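PDB 2QR4: peptidase M3B, oligoendopeptidase F from Enterococcus faecium, which probably hydrolyses peptide bonds of short peptides, as a zinc-dependent endopeptidase of the M3 family. Local coordinates for residues F437-F442 with F503-G508; F442-H447 with N472-G477; Q6-K11 with Y74-S79; E14-L19 with F81-E86. One frame throughout, in Å; residues are numbered along the deposited sequence.

Contact 1: residues F437-F442 with F503-G508; sequences FRQTQF and FQYSTG
S506 OG stands 2.9 Å from T440 OG1 and lies within hydrogen-bonding geometry of two backbone carbonyls just ahead of the 437-442 segment, T435 O and V436 O; its single proton must go to one of them or be shared. T440 OG1 is also bonded to V436 O, so both hydroxyls gather at one turn of helix 418-454. Each oxygen lies beside its own backbone N: chi1 is -63° for T440, which turns OG1 back along its helix, and -47° for S506. The local axes of helices 418-454 and 503-520 come within 7.9 Å at 140° between their N-to-C directions, and T440 CA lies 5.7 Å from F503 CA, consistent with the small S506 side chain at the interface. This is a helix pair whose directions are obliquely opposed, inside the largely helical M3 peptidase region, and L252 of helix 246-258 touches both T440 and S506. One residue back, Q439 flanks the hydroxyls with carbon, its CB being 3.4 Å from S506 OG. Its bent chain then crosses Y505, with Q439 CG 3.8 Å from Y505 CB and 4.0 Å from Y505 CD2.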
# COMPACT_ATOMS: atom_id res chain seq x y z
N PHE A 437 -24.80 14.99 10.67
CA PHE A 437 -25.19 14.46 9.37
C PHE A 437 -23.99 14.04 8.53
O PHE A 437 -23.93 12.91 8.04
CB PHE A 437 -26.11 15.45 8.61
CG PHE A 437 -27.52 15.47 9.14
CD1 PHE A 437 -28.36 14.37 8.96
CD2 PHE A 437 -28.00 16.57 9.85
CE1 PHE A 437 -29.67 14.36 9.48
CE2 PHE A 437 -29.32 16.58 10.35
CZ PHE A 437 -30.14 15.47 10.17
N ARG A 438 -23.04 14.94 8.36
CA ARG A 438 -21.88 14.68 7.51
C ARG A 438 -20.96 13.57 8.08
O ARG A 438 -20.59 12.63 7.38
CB ARG A 438 -21.14 15.99 7.25
CG ARG A 438 -19.91 15.91 6.35
CD ARG A 438 -19.61 17.31 5.78
NE ARG A 438 -18.26 17.45 5.23
CZ ARG A 438 -17.88 16.97 4.04
NH1 ARG A 438 -16.63 17.15 3.64
NH2 ARG A 438 -18.72 16.30 3.25
N GLN A 439 -20.64 13.66 9.37
CA GLN A 439 -19.80 12.63 9.97
C GLN A 439 -20.52 11.29 9.98
O GLN A 439 -19.90 10.24 9.75
CB GLN A 439 -19.36 13.03 11.37
CG GLN A 439 -18.57 14.36 11.40
CD GLN A 439 -17.46 14.43 10.34
OE1 GLN A 439 -17.32 15.43 9.65
NE2 GLN A 439 -16.66 13.37 10.24
N THR A 440 -21.82 11.31 10.19
CA THR A 440 -22.57 10.07 10.15
C THR A 440 -22.63 9.49 8.73
O THR A 440 -22.56 8.28 8.56
CB THR A 440 -23.94 10.23 10.75
OG1 THR A 440 -23.78 10.57 12.13
CG2 THR A 440 -24.74 8.93 10.64
N GLN A 441 -22.76 10.36 7.73
CA GLN A 441 -22.67 9.96 6.33
C GLN A 441 -21.37 9.17 6.12
O GLN A 441 -21.38 8.07 5.56
CB GLN A 441 -22.68 11.19 5.41
CG GLN A 441 -22.79 10.87 3.89
CD GLN A 441 -22.68 12.12 3.01
OE1 GLN A 441 -22.78 13.24 3.50
NE2 GLN A 441 -22.44 11.92 1.73
N PHE A 442 -20.27 9.74 6.61
CA PHE A 442 -18.96 9.13 6.52
C PHE A 442 -18.97 7.80 7.26
O PHE A 442 -18.43 6.81 6.76
CB PHE A 442 -17.86 10.05 7.09
CG PHE A 442 -17.61 11.31 6.27
CD1 PHE A 442 -18.06 11.41 4.96
CD2 PHE A 442 -16.87 12.36 6.80
CE1 PHE A 442 -17.82 12.56 4.21
CE2 PHE A 442 -16.62 13.51 6.06
CZ PHE A 442 -17.10 13.61 4.75
N PHE A 503 -17.58 8.16 13.54
CA PHE A 503 -18.92 8.15 14.13
C PHE A 503 -18.92 8.79 15.49
O PHE A 503 -19.95 9.26 15.97
CB PHE A 503 -19.50 6.74 14.24
CG PHE A 503 -19.02 5.95 15.43
CD1 PHE A 503 -19.85 5.73 16.51
CD2 PHE A 503 -17.73 5.39 15.44
CE1 PHE A 503 -19.41 4.97 17.62
CE2 PHE A 503 -17.28 4.63 16.53
CZ PHE A 503 -18.11 4.43 17.63
N GLN A 504 -17.75 8.82 16.13
CA GLN A 504 -17.68 9.38 17.47
C GLN A 504 -17.94 10.88 17.50
O GLN A 504 -18.35 11.41 18.54
CB GLN A 504 -16.36 9.01 18.14
CG GLN A 504 -16.37 7.56 18.61
CD GLN A 504 -15.01 7.04 19.02
OE1 GLN A 504 -14.13 6.85 18.18
NE2 GLN A 504 -14.85 6.78 20.31
N TYR A 505 -17.73 11.56 16.38
CA TYR A 505 -18.05 12.98 16.33
C TYR A 505 -19.55 13.17 16.55
O TYR A 505 -19.96 14.07 17.26
CB TYR A 505 -17.66 13.61 15.00
CG TYR A 505 -16.17 13.74 14.76
CD1 TYR A 505 -15.36 14.49 15.60
CD2 TYR A 505 -15.58 13.12 13.68
CE1 TYR A 505 -14.00 14.61 15.36
CE2 TYR A 505 -14.24 13.24 13.43
CZ TYR A 505 -13.45 13.97 14.25
OH TYR A 505 -12.11 14.02 13.96
N SER A 506 -20.36 12.32 15.94
CA SER A 506 -21.81 12.47 15.97
C SER A 506 -22.46 11.99 17.27
O SER A 506 -23.46 12.56 17.71
CB SER A 506 -22.42 11.72 14.79
OG SER A 506 -21.72 12.02 13.61
N THR A 507 -21.91 10.94 17.86
CA THR A 507 -22.46 10.43 19.12
C THR A 507 -22.10 11.39 20.23
O THR A 507 -22.91 11.67 21.12
CB THR A 507 -21.95 9.01 19.47
OG1 THR A 507 -20.52 9.02 19.57
CG2 THR A 507 -22.35 8.01 18.41
N GLY A 508 -20.89 11.92 20.14
CA GLY A 508 -20.38 12.89 21.11
C GLY A 508 -21.17 14.18 21.09
O GLY A 508 -21.52 14.71 22.14

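Contact 2: residues F442-H447 with N472-G477; sequences FAEFEH and NAKYYG
E444 and the pair K474 and Y475 form a polar contact, one carboxylate taking a donor on each oxygen, between helix 418-454 and the last turn of helix 461-476, the next helix in the chain. The evidence is two bonds of equal length. Y475 OH donates to E444 OE1 at 2.7 Å, meeting that oxygen nearly along its C-O axis, and OE1 lies at the edge of the tyrosine ring in the ring plane. K474 NZ reaches E444 OE2, also at 2.7 Å, from the syn side and 18° out of the carboxylate plane, which makes a salt bridge. Carboxylate and ring are turned 59° against each other. E444 spans the gap because its chain is extended, with CG anti to the backbone N (chi1 -171°). K474 arrives from the opposite direction, and its chain, straight through its first bonds, bends at chi3.

Within the helical M3 peptidase region this joins two successive helices side chain to side chain, burying a modest 120 Å². N257 serves both charged partners: its ND2 bonds E444 OE1, and its OD1 takes a bond from K474 NZ. Three donors on the carboxylate, one of them a lysine, would be expected to stabilise its ionised form. Y475 also packs against T440 and Q441 of helix 418-454 and L260 of helix 260-274, which probably limits its movement. L471, one turn earlier on helix 461-476, packs against the E444 side chain.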
# COMPACT_ATOMS: atom_id res chain seq x y z
N PHE A 442 -20.27 9.74 6.61
CA PHE A 442 -18.96 9.13 6.52
C PHE A 442 -18.97 7.80 7.26
O PHE A 442 -18.43 6.81 6.76
CB PHE A 442 -17.86 10.05 7.09
CG PHE A 442 -17.61 11.31 6.27
CD1 PHE A 442 -18.06 11.41 4.96
CD2 PHE A 442 -16.87 12.36 6.80
CE1 PHE A 442 -17.82 12.56 4.21
CE2 PHE A 442 -16.62 13.51 6.06
CZ PHE A 442 -17.10 13.61 4.75
N ALA A 443 -19.58 7.77 8.45
CA ALA A 443 -19.58 6.55 9.26
C ALA A 443 -20.34 5.44 8.56
O ALA A 443 -19.96 4.27 8.65
CB ALA A 443 -20.15 6.80 10.66
N GLU A 444 -21.41 5.83 7.87
CA GLU A 444 -22.22 4.88 7.12
C GLU A 444 -21.44 4.32 5.93
O GLU A 444 -21.48 3.12 5.67
CB GLU A 444 -23.54 5.52 6.67
CG GLU A 444 -24.55 4.51 6.07
CD GLU A 444 -25.95 5.12 5.80
OE1 GLU A 444 -26.24 6.25 6.24
OE2 GLU A 444 -26.76 4.45 5.14
N PHE A 445 -20.71 5.19 5.23
CA PHE A 445 -19.90 4.74 4.11
C PHE A 445 -18.75 3.87 4.59
O PHE A 445 -18.45 2.84 3.99
CB PHE A 445 -19.38 5.92 3.29
CG PHE A 445 -18.91 5.53 1.91
CD1 PHE A 445 -19.80 5.06 0.97
CD2 PHE A 445 -17.56 5.63 1.57
CE1 PHE A 445 -19.37 4.69 -0.30
CE2 PHE A 445 -17.12 5.28 0.30
CZ PHE A 445 -18.03 4.80 -0.63
N GLU A 446 -18.11 4.26 5.68
CA GLU A 446 -17.02 3.45 6.20
C GLU A 446 -17.49 2.03 6.46
O GLU A 446 -16.83 1.07 6.06
CB GLU A 446 -16.41 4.05 7.46
CG GLU A 446 -15.28 3.21 8.05
CD GLU A 446 -14.47 3.96 9.11
OE1 GLU A 446 -14.98 4.94 9.70
OE2 GLU A 446 -13.31 3.56 9.36
N HIS A 447 -18.64 1.89 7.11
CA HIS A 447 -19.13 0.56 7.43
C HIS A 447 -19.51 -0.19 6.16
O HIS A 447 -19.22 -1.38 6.03
CB HIS A 447 -20.31 0.62 8.40
CG HIS A 447 -20.64 -0.70 9.02
ND1 HIS A 447 -21.92 -1.20 9.09
CD2 HIS A 447 -19.84 -1.65 9.57
CE1 HIS A 447 -21.91 -2.38 9.68
NE2 HIS A 447 -20.66 -2.67 9.98
N ASN A 472 -24.76 10.23 -0.89
CA ASN A 472 -24.77 11.68 -0.79
C ASN A 472 -26.15 12.26 -1.12
O ASN A 472 -26.63 13.16 -0.43
CB ASN A 472 -23.71 12.30 -1.71
CG ASN A 472 -23.30 13.70 -1.27
OD1 ASN A 472 -22.60 13.87 -0.28
ND2 ASN A 472 -23.75 14.69 -2.00
N ALA A 473 -26.78 11.72 -2.16
CA ALA A 473 -28.08 12.21 -2.63
C ALA A 473 -29.15 11.87 -1.62
O ALA A 473 -30.07 12.66 -1.41
CB ALA A 473 -28.42 11.59 -4.01
N LYS A 474 -29.03 10.69 -1.00
CA LYS A 474 -29.95 10.27 0.07
C LYS A 474 -29.87 11.25 1.24
O LYS A 474 -30.89 11.65 1.80
CB LYS A 474 -29.58 8.86 0.56
CG LYS A 474 -30.52 8.28 1.63
CD LYS A 474 -30.16 6.84 2.07
CE LYS A 474 -29.07 6.86 3.16
NZ LYS A 474 -28.84 5.53 3.83
N TYR A 475 -28.65 11.64 1.61
CA TYR A 475 -28.46 12.57 2.69
C TYR A 475 -28.92 13.99 2.35
O TYR A 475 -29.67 14.59 3.08
CB TYR A 475 -27.00 12.56 3.15
CG TYR A 475 -26.75 11.56 4.24
CD1 TYR A 475 -26.79 10.21 3.96
CD2 TYR A 475 -26.49 11.96 5.55
CE1 TYR A 475 -26.57 9.27 4.95
CE2 TYR A 475 -26.26 11.04 6.55
CZ TYR A 475 -26.31 9.68 6.23
OH TYR A 475 -26.10 8.73 7.19
N TYR A 476 -28.51 14.51 1.22
CA TYR A 476 -28.83 15.90 0.95
C TYR A 476 -30.21 16.16 0.39
O TYR A 476 -30.73 17.26 0.55
CB TYR A 476 -27.73 16.55 0.11
CG TYR A 476 -26.50 16.79 0.95
CD1 TYR A 476 -26.40 17.91 1.78
CD2 TYR A 476 -25.45 15.89 0.96
CE1 TYR A 476 -25.27 18.13 2.55
CE2 TYR A 476 -24.33 16.09 1.73
CZ TYR A 476 -24.24 17.22 2.51
OH TYR A 476 -23.12 17.41 3.27
N GLY A 477 -30.80 15.16 -0.26
CA GLY A 477 -32.14 15.31 -0.79
C GLY A 477 -32.21 16.10 -2.09
O GLY A 477 -31.19 16.51 -2.63

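Contact 3: residues Q6-K11 with Y74-S79; sequences QEFDEK and YARASS
The F8 ring meets segment 74-79 obliquely, through its outer end. CZ, the atom farthest from its own backbone, comes 3.5 Å from R76 CB, and CE2 is 3.7 Å from the same carbon. On the other flank F8 CE1 touches A77 CB at 3.9 Å, so the end of the ring rests where two consecutive residues of the partner helix meet. The guanidinium of R76 is turned 61° from the F8 ring plane and does not cover it; only the first part of the extended arginine chain borders the ring before its end leads away. What carries F8 across is its first torsion, which sets CG anti to the backbone N (chi1 174°) and directs the ring at the other helix; the nearest CA pair across the segments is F8 CA and A77 CA, 8.6 Å apart. No hydrogen bond crosses the segments. D9 OD1 and R76 NE are 5.6 Å apart, too far for a salt bridge, though their opposite charges may attract weakly.

P458 of the second subunit packs against A75 and R76, so this part of helix 68-87 also faces the dimer partner. Helix 33-63 also packs here, with I53 against F8 and A57 against A77. The arrangement is that of three helices, 4-18, 33-63 and 68-87, packed through apolar contacts of F8, I53, A57 and A77 and the aliphatic part of R76 in the all-helical N-terminal part of the protein.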
# COMPACT_ATOMS: atom_id res chain seq x y z
N GLN A 6 18.97 13.18 16.40
CA GLN A 6 20.10 12.80 17.23
C GLN A 6 19.61 12.43 18.63
O GLN A 6 20.18 11.55 19.29
CB GLN A 6 21.16 13.90 17.27
CG GLN A 6 22.49 13.49 17.90
CD GLN A 6 22.67 14.06 19.30
OE1 GLN A 6 22.93 15.26 19.45
NE2 GLN A 6 22.55 13.21 20.31
N GLU A 7 18.55 13.09 19.09
CA GLU A 7 17.88 12.68 20.31
C GLU A 7 17.20 11.35 20.02
O GLU A 7 17.16 10.45 20.88
CB GLU A 7 16.85 13.71 20.76
CG GLU A 7 15.81 13.18 21.74
CD GLU A 7 14.97 14.28 22.37
OE1 GLU A 7 14.92 15.40 21.80
OE2 GLU A 7 14.38 14.04 23.45
N PHE A 8 16.68 11.23 18.80
CA PHE A 8 16.10 9.98 18.34
C PHE A 8 17.16 8.88 18.38
O PHE A 8 16.89 7.76 18.83
CB PHE A 8 15.53 10.11 16.91
CG PHE A 8 15.03 8.80 16.34
CD1 PHE A 8 13.70 8.44 16.45
CD2 PHE A 8 15.92 7.92 15.72
CE1 PHE A 8 13.25 7.22 15.95
CE2 PHE A 8 15.48 6.69 15.23
CZ PHE A 8 14.15 6.34 15.34
N ASP A 9 18.36 9.20 17.91
CA ASP A 9 19.44 8.23 17.90
C ASP A 9 19.72 7.68 19.30
O ASP A 9 19.99 6.48 19.46
CB ASP A 9 20.72 8.84 17.30
CG ASP A 9 20.71 8.85 15.77
OD1 ASP A 9 19.99 8.03 15.17
OD2 ASP A 9 21.44 9.67 15.18
N GLU A 10 19.65 8.54 20.31
CA GLU A 10 19.95 8.13 21.67
C GLU A 10 18.84 7.25 22.18
O GLU A 10 19.10 6.23 22.82
CB GLU A 10 20.14 9.33 22.59
CG GLU A 10 21.32 10.19 22.22
CD GLU A 10 21.24 11.57 22.83
OE1 GLU A 10 21.08 11.67 24.06
OE2 GLU A 10 21.34 12.56 22.06
N LYS A 11 17.60 7.63 21.87
CA LYS A 11 16.44 6.86 22.32
C LYS A 11 16.34 5.51 21.64
O LYS A 11 15.98 4.52 22.28
CB LYS A 11 15.14 7.64 22.13
CG LYS A 11 15.13 8.98 22.85
CD LYS A 11 13.73 9.53 23.01
CE LYS A 11 13.74 10.80 23.83
NZ LYS A 11 12.58 10.88 24.76
N TYR A 74 10.33 9.10 10.49
CA TYR A 74 9.11 8.30 10.62
C TYR A 74 9.36 6.83 10.25
O TYR A 74 8.89 5.92 10.93
CB TYR A 74 7.99 8.91 9.78
CG TYR A 74 6.70 8.12 9.78
CD1 TYR A 74 6.12 7.69 10.97
CD2 TYR A 74 6.06 7.80 8.58
CE1 TYR A 74 4.95 6.95 10.97
CE2 TYR A 74 4.88 7.06 8.58
CZ TYR A 74 4.33 6.64 9.77
OH TYR A 74 3.16 5.92 9.76
N ALA A 75 10.13 6.60 9.20
CA ALA A 75 10.52 5.25 8.83
C ALA A 75 11.35 4.59 9.93
O ALA A 75 11.07 3.47 10.33
CB ALA A 75 11.30 5.29 7.52
N ARG A 76 12.37 5.28 10.45
CA ARG A 76 13.16 4.69 11.53
C ARG A 76 12.29 4.37 12.74
O ARG A 76 12.45 3.33 13.38
CB ARG A 76 14.36 5.57 11.92
CG ARG A 76 15.41 5.68 10.82
CD ARG A 76 16.69 6.37 11.26
NE ARG A 76 17.84 5.88 10.50
CZ ARG A 76 18.43 6.52 9.48
NH1 ARG A 76 19.47 5.95 8.86
NH2 ARG A 76 17.99 7.71 9.06
N ALA A 77 11.32 5.24 13.03
CA ALA A 77 10.45 5.03 14.19
C ALA A 77 9.46 3.91 13.96
O ALA A 77 9.10 3.20 14.91
CB ALA A 77 9.72 6.33 14.59
N SER A 78 9.03 3.71 12.72
CA SER A 78 8.15 2.58 12.41
C SER A 78 8.87 1.25 12.58
O SER A 78 8.32 0.33 13.18
CB SER A 78 7.53 2.68 11.02
OG SER A 78 6.72 3.84 10.95
N SER A 79 10.11 1.16 12.08
CA SER A 79 10.88 -0.08 12.25
C SER A 79 11.07 -0.41 13.72
O SER A 79 10.90 -1.54 14.11
CB SER A 79 12.26 0.02 11.58
OG SER A 79 12.12 0.31 10.22

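Contact 4: residues E14-L19 with F81-E86; sequences ELSEEL and FSKVSE
K83 leaves its helix with CG anti to the backbone N (chi1 -178°) and bends only at chi3 (85°), a course that brings its ammonium group across to S16. L19 likewise leads CG away from its own N, and its two methyls approach the partner helix. The setting is a helix-helix packing between the C-terminal part of helix 4-18, with L19 following, and helix 68-87, where the nearest CA pair is L19 CA and V84 CA, 7.2 Å apart. K83 NZ donates to S16 OG at 3.0 Å. That hydroxyl is doubly engaged, since it also bonds Y12 O one turn back, while K83 NZ has a second, weak bond to Y12 OH. Besides this polar bond, the lysine chain offers carbon to L19: L19 CD2 lies 4.1 Å from K83 CE. The two segments together bury 207 Å², of which L19 supplies the greatest single share. T50 of helix 33-63 touches V84, and L15, one turn before L19, packs on I53 of that same third helix. The tightest apolar touch of the pair is between branch tips, L19 CD2 meeting V84 CG2 at 4.0 Å; L19 CD1 lies 4.2 Å from the same V84 CG2.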
# COMPACT_ATOMS: atom_id res chain seq x y z
N GLU A 14 18.81 3.22 23.23
CA GLU A 14 18.42 2.84 24.59
C GLU A 14 17.28 1.84 24.57
O GLU A 14 17.32 0.84 25.28
CB GLU A 14 18.04 4.07 25.41
CG GLU A 14 19.22 5.00 25.68
CD GLU A 14 18.80 6.41 26.05
OE1 GLU A 14 19.65 7.31 26.02
OE2 GLU A 14 17.61 6.61 26.37
N LEU A 15 16.26 2.09 23.75
CA LEU A 15 15.16 1.15 23.65
C LEU A 15 15.63 -0.19 23.09
O LEU A 15 15.21 -1.24 23.58
CB LEU A 15 14.05 1.73 22.80
CG LEU A 15 12.96 2.46 23.57
CD1 LEU A 15 13.33 2.68 25.04
CD2 LEU A 15 12.65 3.77 22.88
N SER A 16 16.49 -0.15 22.07
CA SER A 16 17.05 -1.36 21.46
C SER A 16 17.82 -2.22 22.45
O SER A 16 17.74 -3.44 22.40
CB SER A 16 18.00 -1.02 20.31
OG SER A 16 17.27 -0.59 19.18
N GLU A 17 18.58 -1.59 23.33
CA GLU A 17 19.36 -2.35 24.28
C GLU A 17 18.47 -2.88 25.39
O GLU A 17 18.57 -4.04 25.76
CB GLU A 17 20.51 -1.52 24.84
CG GLU A 17 20.32 -1.02 26.28
CD GLU A 17 21.03 -1.89 27.31
OE1 GLU A 17 21.19 -1.44 28.47
OE2 GLU A 17 21.45 -3.01 26.93
N GLU A 18 17.59 -2.03 25.92
CA GLU A 18 16.69 -2.45 26.98
C GLU A 18 15.92 -3.68 26.52
O GLU A 18 15.62 -4.58 27.30
CB GLU A 18 15.71 -1.33 27.33
CG GLU A 18 15.03 -1.51 28.67
CD GLU A 18 13.97 -0.45 28.96
OE1 GLU A 18 13.76 0.44 28.11
OE2 GLU A 18 13.36 -0.52 30.05
N LEU A 19 15.63 -3.70 25.23
CA LEU A 19 14.81 -4.72 24.63
C LEU A 19 15.39 -6.12 24.79
O LEU A 19 14.66 -7.10 24.77
CB LEU A 19 14.67 -4.42 23.15
CG LEU A 19 13.43 -4.95 22.48
CD1 LEU A 19 12.23 -4.43 23.23
CD2 LEU A 19 13.44 -4.48 21.04
N PHE A 81 9.22 0.52 16.24
CA PHE A 81 7.93 0.14 16.81
C PHE A 81 7.59 -1.32 16.53
O PHE A 81 7.25 -2.07 17.45
CB PHE A 81 6.82 1.05 16.29
CG PHE A 81 5.57 0.99 17.10
CD1 PHE A 81 5.61 1.13 18.48
CD2 PHE A 81 4.34 0.81 16.49
CE1 PHE A 81 4.45 1.08 19.24
CE2 PHE A 81 3.17 0.76 17.24
CZ PHE A 81 3.22 0.90 18.62
N SER A 82 7.68 -1.72 15.27
CA SER A 82 7.44 -3.13 14.92
C SER A 82 8.45 -4.05 15.59
O SER A 82 8.08 -5.13 16.04
CB SER A 82 7.42 -3.36 13.40
OG SER A 82 8.51 -2.72 12.77
N LYS A 83 9.70 -3.62 15.70
CA LYS A 83 10.70 -4.44 16.34
C LYS A 83 10.34 -4.67 17.82
O LYS A 83 10.40 -5.79 18.32
CB LYS A 83 12.08 -3.82 16.22
CG LYS A 83 13.16 -4.69 16.86
CD LYS A 83 14.57 -4.22 16.56
CE LYS A 83 15.02 -3.15 17.54
NZ LYS A 83 16.42 -2.71 17.26
N VAL A 84 9.95 -3.59 18.50
CA VAL A 84 9.53 -3.64 19.89
C VAL A 84 8.23 -4.44 20.07
O VAL A 84 8.14 -5.29 20.95
CB VAL A 84 9.35 -2.21 20.47
CG1 VAL A 84 8.60 -2.25 21.79
CG2 VAL A 84 10.70 -1.55 20.66
N SER A 85 7.23 -4.15 19.25
CA SER A 85 5.96 -4.85 19.30
C SER A 85 6.17 -6.33 19.10
O SER A 85 5.57 -7.15 19.80
CB SER A 85 5.01 -4.33 18.22
OG SER A 85 4.61 -3.01 18.49
N GLU A 86 7.01 -6.68 18.14
CA GLU A 86 7.29 -8.07 17.88
C GLU A 86 7.98 -8.72 19.08
O GLU A 86 7.63 -9.83 19.49
CB GLU A 86 8.15 -8.22 16.61
CG GLU A 86 8.26 -9.67 16.12
CD GLU A 86 9.17 -10.52 17.00
OE1 GLU A 86 10.11 -9.95 17.61
OE2 GLU A 86 8.97 -11.76 17.07

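Overall arrangement
Contacts 3 and 4 close first along the chain. They lie successively on the same two helices, 4-18 and 68-87, with centres about 11 Å apart, so together they describe one long pairing near the N-terminus. Contacts 1 and 2 follow within the M3 family region, sharing F442 and helix 418-454; their centres are about 10 Å apart, and Q441 NE2 probably bonds N472 OD1 between them. Helix 418-454 thus packs on 461-476 and 503-520, which come next in the chain. The two groups are separate: centres of contacts 2 and 4 are about 42 Å apart, on opposite sides of the chain's centre, and nearest atoms stay about 18 Å apart. The two groups of contacts do not touch, each packing helices of its own part of the chain.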